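Local coordinates for mandelate racemase/muconate lactonizing enzyme (Polaromonas sp., PDB 2OG9), which probably catalyses the abstraction of a proton next to a carboxylate, as a mandelate racemase-like isomerase of the enolase superfamily, at residues A[17-22]-A[378-383]; A[50-55]-A[119-124]; A[63-68]-A[363-368]. One frame throughout, in Å; residues are numbered along the deposited sequence.

Contact 1 of 3, residues A[17-22]-A[378-383]; sequences WVRISS and EAQVGT
W17 meets the C-terminal strand through the rim of its indole. NE1 donates to Q380 OE1 at 3.1 Å; the acceptor lies in the ring plane, whereas the amide is turned so that NE1 stands above it. Chi1 (-179°) sets CG anti to the backbone N, and the ring edge at CD1 lies 3.8 Å from G382 O. At G382 the backbone has positive phi, and a CB would crowd W17 CA. V18 and V381 form a hydrogen-bonded pair, each N to the other's O at 3.0 Å, and V18 CB rests on V381 CG1. The two strands run antiparallel, their short axes 172° apart and 4.7 Å at closest approach, so that 378-382 completes the sheet of the N-terminal capping domain as an edge strand within this chain, as in enolase-superfamily enzymes. Next along, R19 stretches out from CG to NE on the face shared with Q380 and E378. E378 OE1 receives NE at 3.0 Å and, more weakly, NH2 at 2.8 Å. In this salt bridge OE1 lies in the guanidinium plane, but NE approaches it from above the carboxylate, the two planes being 80° apart. R19 NH1 forms a salt bridge with E53 of the neighbouring strand 46-56, and E378 OE2 forms one with K372. A leucine in place of R19 would probably leave E53 without this salt bridge and E378 with only K372 among the partners named here. I20 pairs with A379, its N bonded to A379 O at 2.9 Å. On the face that helix 73-83 packs against, I20 CG1 lies 4.0 Å from A379 CB. S21 faces E378 in a non-hydrogen-bonded pair, with OG near E378 CB.

Contact 2 of 3, residues A[50-55]-A[119-124]; sequences LFAEIE and IGAFDV
I54 reaches towards F122 with the tip of its side chain, while A52 and L50 meet A121 nearer the strand. From CB, which points at the helix, I54 CG1 lies anti to the carbonyl carbon (chi1 -62°), and chi2, extended at 177°, carries CD1 outward. Across the contact the approach is made by CD1: it lies 3.7 Å from F122 O and 4.3 Å from F122 CB, near the plane of the phenyl ring at its edge. Two residues back, A52 has just a methyl, and this CB lies 3.8 Å from A121 CB and equally close to F122 CD1. L50 CD2 closes the other end, 4.0 Å from A121 CB. Helix 114-133 packs here on the sheet of the N-terminal domain at a crossing angle of -44°. The two alanines stand at the nearest CA approach, 5.5 Å between A52 CA and A121 CA, which suits an axis distance of 7.4 Å. F122 also leans on V18 and I20 of the adjoining strand. All five touching residues are buried and meet through carbon, apart from the van der Waals approaches to backbone carbonyls; the contact therefore rests on shape and exclusion of water, without polar bonds between strand and helix.

Contact 3 of 3, residues A[63-68]-A[363-368]; sequences LGFSYS and LGLTLS
L363 opens the approach of a loop from the C-terminal barrel domain to the edge strand 61-69 of the N-terminal capping domain, the two-domain plan of the enolase superfamily. Its CD1 comes to 3.7 Å from L63 O, making a van der Waals contact with the strand backbone. D128 of helix 114-133 ties the two segments here, since its carboxylate oxygens accept the backbone N-H of L363 and of L63. After G364, whose positive phi favours glycine, the chain extends and L365 points back to the strand. L365 CD1 meets the F65 ring at its edge, 4.2 Å from CE2, and L365 O lies 3.6 Å from L63 CD2. The touching parts run 86° apart, so the loop runs across the strand near L63 and brings its leucines in one after another. T366 directs its CB away from the strand; its CA still lies 4.2 Å from L63 CD2, and its hydroxyl bonds to E346 within the C-terminal part of the chain. L367 then turns its branch back to L63, and F51 of the next strand touches it too. In L63, chi1 (173°) sets CG anti to the backbone N, and CD2 beyond it meets L365 O, T366 CA and L367. The two leucine side chains cross obliquely there, L63 CD2 lying 3.9 Å from both CG and CD2 of L367.

In the fold
All three contacts reach the same four-stranded antiparallel sheet, at different strands and depths. Contact 1 lies farthest out, its centre about 24 Å from the centre of the chain, and is partly buried; it combines backbone pairing with charged and amide groups on one face. Contact 2, centred about 16 Å from that point, is wholly buried and apolar, with a helix against the middle of the sheet. Contact 3, centred at about 13 Å, is nonetheless only partly buried, T366 being exposed; it joins the opposite edge strand to the barrel domain through leucines. Neighbouring strands 15-26 and 46-56 link contacts 1 and 2; 46-56 and 61-69, probably hydrogen-bonded from L50 N to S66 O, link contacts 2 and 3.

Contact 1 of 3, residues A[17-22]-A[378-383]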
# COMPACT_ATOMS: atom_id res chain seq x y z
N TRP A 17 8.22 45.53 -24.77
CA TRP A 17 8.22 46.42 -23.62
C TRP A 17 7.57 45.76 -22.42
O TRP A 17 6.61 45.02 -22.55
CB TRP A 17 7.45 47.70 -23.97
CG TRP A 17 7.38 48.74 -22.89
CD1 TRP A 17 8.37 49.61 -22.52
CD2 TRP A 17 6.25 49.05 -22.06
NE1 TRP A 17 7.92 50.45 -21.53
CE2 TRP A 17 6.62 50.13 -21.23
CE3 TRP A 17 4.95 48.53 -21.95
CZ2 TRP A 17 5.74 50.70 -20.30
CZ3 TRP A 17 4.08 49.09 -21.02
CH2 TRP A 17 4.48 50.16 -20.21
N VAL A 18 8.11 46.04 -21.24
CA VAL A 18 7.57 45.49 -20.00
C VAL A 18 7.71 46.53 -18.90
O VAL A 18 8.76 47.15 -18.77
CB VAL A 18 8.33 44.21 -19.55
CG1 VAL A 18 7.74 43.69 -18.26
CG2 VAL A 18 8.25 43.14 -20.63
N ARG A 19 6.65 46.73 -18.13
CA ARG A 19 6.69 47.67 -17.02
C ARG A 19 6.13 47.04 -15.75
O ARG A 19 5.06 46.44 -15.76
CB ARG A 19 5.88 48.94 -17.34
CG ARG A 19 5.78 49.90 -16.15
CD ARG A 19 5.28 51.29 -16.55
NE ARG A 19 5.19 52.17 -15.39
CZ ARG A 19 4.22 52.12 -14.48
NH1 ARG A 19 3.24 51.23 -14.60
NH2 ARG A 19 4.23 52.94 -13.44
N ILE A 20 6.88 47.16 -14.66
CA ILE A 20 6.43 46.62 -13.39
C ILE A 20 6.26 47.75 -12.39
O ILE A 20 7.05 48.70 -12.37
CB ILE A 20 7.43 45.61 -12.81
CG1 ILE A 20 8.83 46.21 -12.81
CG2 ILE A 20 7.35 44.31 -13.60
CD1 ILE A 20 9.84 45.36 -12.09
N SER A 21 5.23 47.64 -11.57
CA SER A 21 4.92 48.66 -10.58
C SER A 21 4.59 48.00 -9.26
O SER A 21 3.88 46.99 -9.23
CB SER A 21 3.70 49.48 -11.02
OG SER A 21 3.78 49.87 -12.38
N SER A 22 5.09 48.57 -8.17
CA SER A 22 4.79 48.06 -6.83
C SER A 22 3.85 49.09 -6.22
O SER A 22 4.26 50.17 -5.82
CB SER A 22 6.07 47.94 -5.99
OG SER A 22 5.78 47.31 -4.75
N GLU A 378 8.81 51.36 -9.37
CA GLU A 378 8.46 50.99 -10.73
C GLU A 378 9.71 50.95 -11.61
O GLU A 378 10.71 51.60 -11.32
CB GLU A 378 7.43 51.95 -11.34
CG GLU A 378 7.90 53.37 -11.57
CD GLU A 378 6.94 54.14 -12.46
OE1 GLU A 378 6.91 53.87 -13.68
OE2 GLU A 378 6.20 55.00 -11.93
N ALA A 379 9.63 50.15 -12.67
CA ALA A 379 10.74 50.01 -13.59
C ALA A 379 10.19 49.50 -14.91
O ALA A 379 9.09 48.95 -14.96
CB ALA A 379 11.74 49.01 -13.03
N GLN A 380 10.96 49.70 -15.97
CA GLN A 380 10.54 49.24 -17.28
C GLN A 380 11.76 48.90 -18.12
O GLN A 380 12.86 49.37 -17.85
CB GLN A 380 9.68 50.30 -17.97
CG GLN A 380 10.22 51.71 -17.91
CD GLN A 380 9.25 52.71 -18.51
OE1 GLN A 380 9.02 52.72 -19.72
NE2 GLN A 380 8.66 53.55 -17.67
N VAL A 381 11.55 48.05 -19.12
CA VAL A 381 12.62 47.63 -20.00
C VAL A 381 12.06 47.53 -21.41
O VAL A 381 10.87 47.25 -21.59
CB VAL A 381 13.20 46.27 -19.56
CG1 VAL A 381 12.09 45.25 -19.46
CG2 VAL A 381 14.25 45.80 -20.55
N GLY A 382 12.91 47.76 -22.40
CA GLY A 382 12.47 47.68 -23.78
C GLY A 382 11.95 49.00 -24.30
O GLY A 382 11.98 50.01 -23.60
N THR A 383 11.47 49.00 -25.54
CA THR A 383 10.92 50.19 -26.17
C THR A 383 9.44 49.99 -26.45
O THR A 383 9.05 49.08 -27.17
CB THR A 383 11.64 50.51 -27.49
OG1 THR A 383 13.05 50.57 -27.27
CG2 THR A 383 11.16 51.85 -28.04

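Contact 2 of 3, residues A[50-55]-A[119-124]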
# COMPACT_ATOMS: atom_id res chain seq x y z
N LEU A 50 1.79 43.90 -7.06
CA LEU A 50 2.81 44.00 -8.10
C LEU A 50 2.11 43.95 -9.46
O LEU A 50 1.55 42.92 -9.83
CB LEU A 50 3.83 42.86 -8.01
CG LEU A 50 4.78 42.77 -9.22
CD1 LEU A 50 5.66 44.01 -9.26
CD2 LEU A 50 5.62 41.51 -9.13
N PHE A 51 2.13 45.06 -10.18
CA PHE A 51 1.51 45.10 -11.50
C PHE A 51 2.56 44.88 -12.58
O PHE A 51 3.67 45.40 -12.49
CB PHE A 51 0.83 46.45 -11.74
CG PHE A 51 -0.47 46.62 -11.00
CD1 PHE A 51 -1.59 45.86 -11.35
CD2 PHE A 51 -0.58 47.54 -9.96
CE1 PHE A 51 -2.80 46.02 -10.67
CE2 PHE A 51 -1.78 47.71 -9.27
CZ PHE A 51 -2.89 46.94 -9.63
N ALA A 52 2.19 44.11 -13.60
CA ALA A 52 3.08 43.86 -14.73
C ALA A 52 2.30 44.22 -15.98
O ALA A 52 1.15 43.80 -16.16
CB ALA A 52 3.50 42.40 -14.77
N GLU A 53 2.93 45.02 -16.84
CA GLU A 53 2.34 45.43 -18.10
C GLU A 53 3.27 44.93 -19.19
O GLU A 53 4.49 45.09 -19.11
CB GLU A 53 2.22 46.95 -18.17
CG GLU A 53 1.21 47.55 -17.21
CD GLU A 53 1.35 49.06 -17.08
OE1 GLU A 53 2.03 49.52 -16.14
OE2 GLU A 53 0.78 49.77 -17.93
N ILE A 54 2.69 44.30 -20.20
CA ILE A 54 3.46 43.75 -21.31
C ILE A 54 2.86 44.22 -22.63
O ILE A 54 1.64 44.20 -22.82
CB ILE A 54 3.45 42.19 -21.27
CG1 ILE A 54 4.12 41.70 -19.98
CG2 ILE A 54 4.18 41.63 -22.48
CD1 ILE A 54 4.09 40.18 -19.82
N GLU A 55 3.73 44.64 -23.55
CA GLU A 55 3.30 45.10 -24.86
C GLU A 55 4.20 44.48 -25.92
O GLU A 55 5.38 44.22 -25.67
CB GLU A 55 3.33 46.63 -24.92
CG GLU A 55 2.13 47.27 -24.22
CD GLU A 55 2.20 48.79 -24.15
OE1 GLU A 55 2.78 49.42 -25.07
OE2 GLU A 55 1.65 49.36 -23.18
N ILE A 119 6.91 36.01 -11.10
CA ILE A 119 6.69 35.44 -12.43
C ILE A 119 5.19 35.45 -12.75
O ILE A 119 4.79 35.72 -13.88
CB ILE A 119 7.24 33.98 -12.49
CG1 ILE A 119 8.77 34.01 -12.44
CG2 ILE A 119 6.76 33.28 -13.75
CD1 ILE A 119 9.42 32.61 -12.39
N GLY A 120 4.38 35.16 -11.74
CA GLY A 120 2.94 35.14 -11.91
C GLY A 120 2.33 36.44 -12.41
O GLY A 120 1.34 36.41 -13.13
N ALA A 121 2.91 37.57 -12.03
CA ALA A 121 2.38 38.86 -12.49
C ALA A 121 2.51 38.92 -14.01
O ALA A 121 1.59 39.38 -14.70
CB ALA A 121 3.14 40.01 -11.85
N PHE A 122 3.65 38.44 -14.52
CA PHE A 122 3.90 38.43 -15.96
C PHE A 122 3.00 37.39 -16.62
O PHE A 122 2.43 37.64 -17.68
CB PHE A 122 5.37 38.07 -16.25
CG PHE A 122 6.37 39.06 -15.71
CD1 PHE A 122 6.36 40.39 -16.13
CD2 PHE A 122 7.32 38.67 -14.77
CE1 PHE A 122 7.28 41.31 -15.62
CE2 PHE A 122 8.25 39.58 -14.25
CZ PHE A 122 8.23 40.91 -14.68
N ASP A 123 2.89 36.23 -15.98
CA ASP A 123 2.07 35.14 -16.49
C ASP A 123 0.63 35.59 -16.70
O ASP A 123 0.02 35.31 -17.73
CB ASP A 123 2.12 33.96 -15.52
CG ASP A 123 1.43 32.73 -16.06
OD1 ASP A 123 2.01 32.06 -16.94
OD2 ASP A 123 0.32 32.42 -15.59
N VAL A 124 0.06 36.28 -15.71
CA VAL A 124 -1.32 36.73 -15.83
C VAL A 124 -1.45 37.71 -17.00
O VAL A 124 -2.40 37.64 -17.78
CB VAL A 124 -1.80 37.41 -14.54
CG1 VAL A 124 -3.21 37.95 -14.74
CG2 VAL A 124 -1.80 36.41 -13.39

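Contact 3 of 3, residues A[63-68]-A[363-368]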
# COMPACT_ATOMS: atom_id res chain seq x y z
N LEU A 63 -2.12 42.95 -18.94
CA LEU A 63 -1.95 43.43 -17.58
C LEU A 63 -2.16 42.27 -16.62
O LEU A 63 -3.11 41.50 -16.78
CB LEU A 63 -2.98 44.53 -17.27
CG LEU A 63 -3.05 45.05 -15.83
CD1 LEU A 63 -1.75 45.72 -15.43
CD2 LEU A 63 -4.21 46.05 -15.70
N GLY A 64 -1.28 42.15 -15.64
CA GLY A 64 -1.40 41.08 -14.66
C GLY A 64 -0.91 41.57 -13.32
O GLY A 64 -0.41 42.69 -13.21
N PHE A 65 -1.06 40.75 -12.28
CA PHE A 65 -0.59 41.17 -10.97
C PHE A 65 -0.43 40.02 -10.00
O PHE A 65 -0.94 38.93 -10.22
CB PHE A 65 -1.55 42.22 -10.38
CG PHE A 65 -2.91 41.69 -10.02
CD1 PHE A 65 -3.15 41.16 -8.75
CD2 PHE A 65 -3.95 41.70 -10.94
CE1 PHE A 65 -4.41 40.66 -8.40
CE2 PHE A 65 -5.21 41.20 -10.60
CZ PHE A 65 -5.44 40.68 -9.33
N SER A 66 0.33 40.28 -8.94
CA SER A 66 0.53 39.32 -7.87
C SER A 66 0.43 40.22 -6.64
O SER A 66 0.22 41.43 -6.79
CB SER A 66 1.91 38.64 -7.95
OG SER A 66 2.97 39.57 -7.91
N TYR A 67 0.56 39.67 -5.45
CA TYR A 67 0.42 40.50 -4.26
C TYR A 67 1.09 39.86 -3.05
O TYR A 67 1.48 38.70 -3.07
CB TYR A 67 -1.07 40.70 -3.95
CG TYR A 67 -1.72 39.49 -3.32
CD1 TYR A 67 -1.77 39.34 -1.94
CD2 TYR A 67 -2.23 38.46 -4.11
CE1 TYR A 67 -2.31 38.20 -1.36
CE2 TYR A 67 -2.77 37.31 -3.54
CZ TYR A 67 -2.81 37.19 -2.16
OH TYR A 67 -3.33 36.06 -1.57
N SER A 68 1.21 40.65 -1.99
CA SER A 68 1.77 40.20 -0.74
C SER A 68 0.99 40.84 0.39
O SER A 68 0.80 42.06 0.40
CB SER A 68 3.24 40.60 -0.60
OG SER A 68 4.03 40.08 -1.65
N LEU A 363 -8.79 39.85 -18.91
CA LEU A 363 -9.21 39.93 -17.52
C LEU A 363 -10.29 40.99 -17.36
O LEU A 363 -11.08 40.94 -16.41
CB LEU A 363 -8.03 40.31 -16.62
CG LEU A 363 -7.04 39.22 -16.23
CD1 LEU A 363 -6.02 39.81 -15.26
CD2 LEU A 363 -7.79 38.07 -15.58
N GLY A 364 -10.32 41.95 -18.27
CA GLY A 364 -11.30 43.01 -18.21
C GLY A 364 -10.94 44.05 -17.17
O GLY A 364 -11.81 44.64 -16.53
N LEU A 365 -9.64 44.28 -16.99
CA LEU A 365 -9.15 45.24 -16.01
C LEU A 365 -8.18 46.27 -16.58
O LEU A 365 -7.36 45.95 -17.44
CB LEU A 365 -8.44 44.51 -14.86
CG LEU A 365 -9.21 43.45 -14.05
CD1 LEU A 365 -8.22 42.72 -13.15
CD2 LEU A 365 -10.32 44.10 -13.22
N THR A 366 -8.30 47.50 -16.09
CA THR A 366 -7.41 48.59 -16.47
C THR A 366 -7.10 49.34 -15.18
O THR A 366 -7.96 49.43 -14.30
CB THR A 366 -8.06 49.57 -17.49
OG1 THR A 366 -9.31 50.05 -16.98
CG2 THR A 366 -8.27 48.88 -18.83
N LEU A 367 -5.89 49.85 -15.05
CA LEU A 367 -5.48 50.54 -13.83
C LEU A 367 -6.16 51.89 -13.64
O LEU A 367 -6.23 52.69 -14.56
CB LEU A 367 -3.96 50.74 -13.84
CG LEU A 367 -3.15 49.45 -14.00
CD1 LEU A 367 -1.66 49.79 -14.11
CD2 LEU A 367 -3.42 48.54 -12.81
N SER A 368 -6.64 52.12 -12.42
CA SER A 368 -7.31 53.38 -12.11
C SER A 368 -6.26 54.48 -11.94
O SER A 368 -5.07 54.21 -11.87
CB SER A 368 -8.12 53.24 -10.82
OG SER A 368 -7.26 53.17 -9.69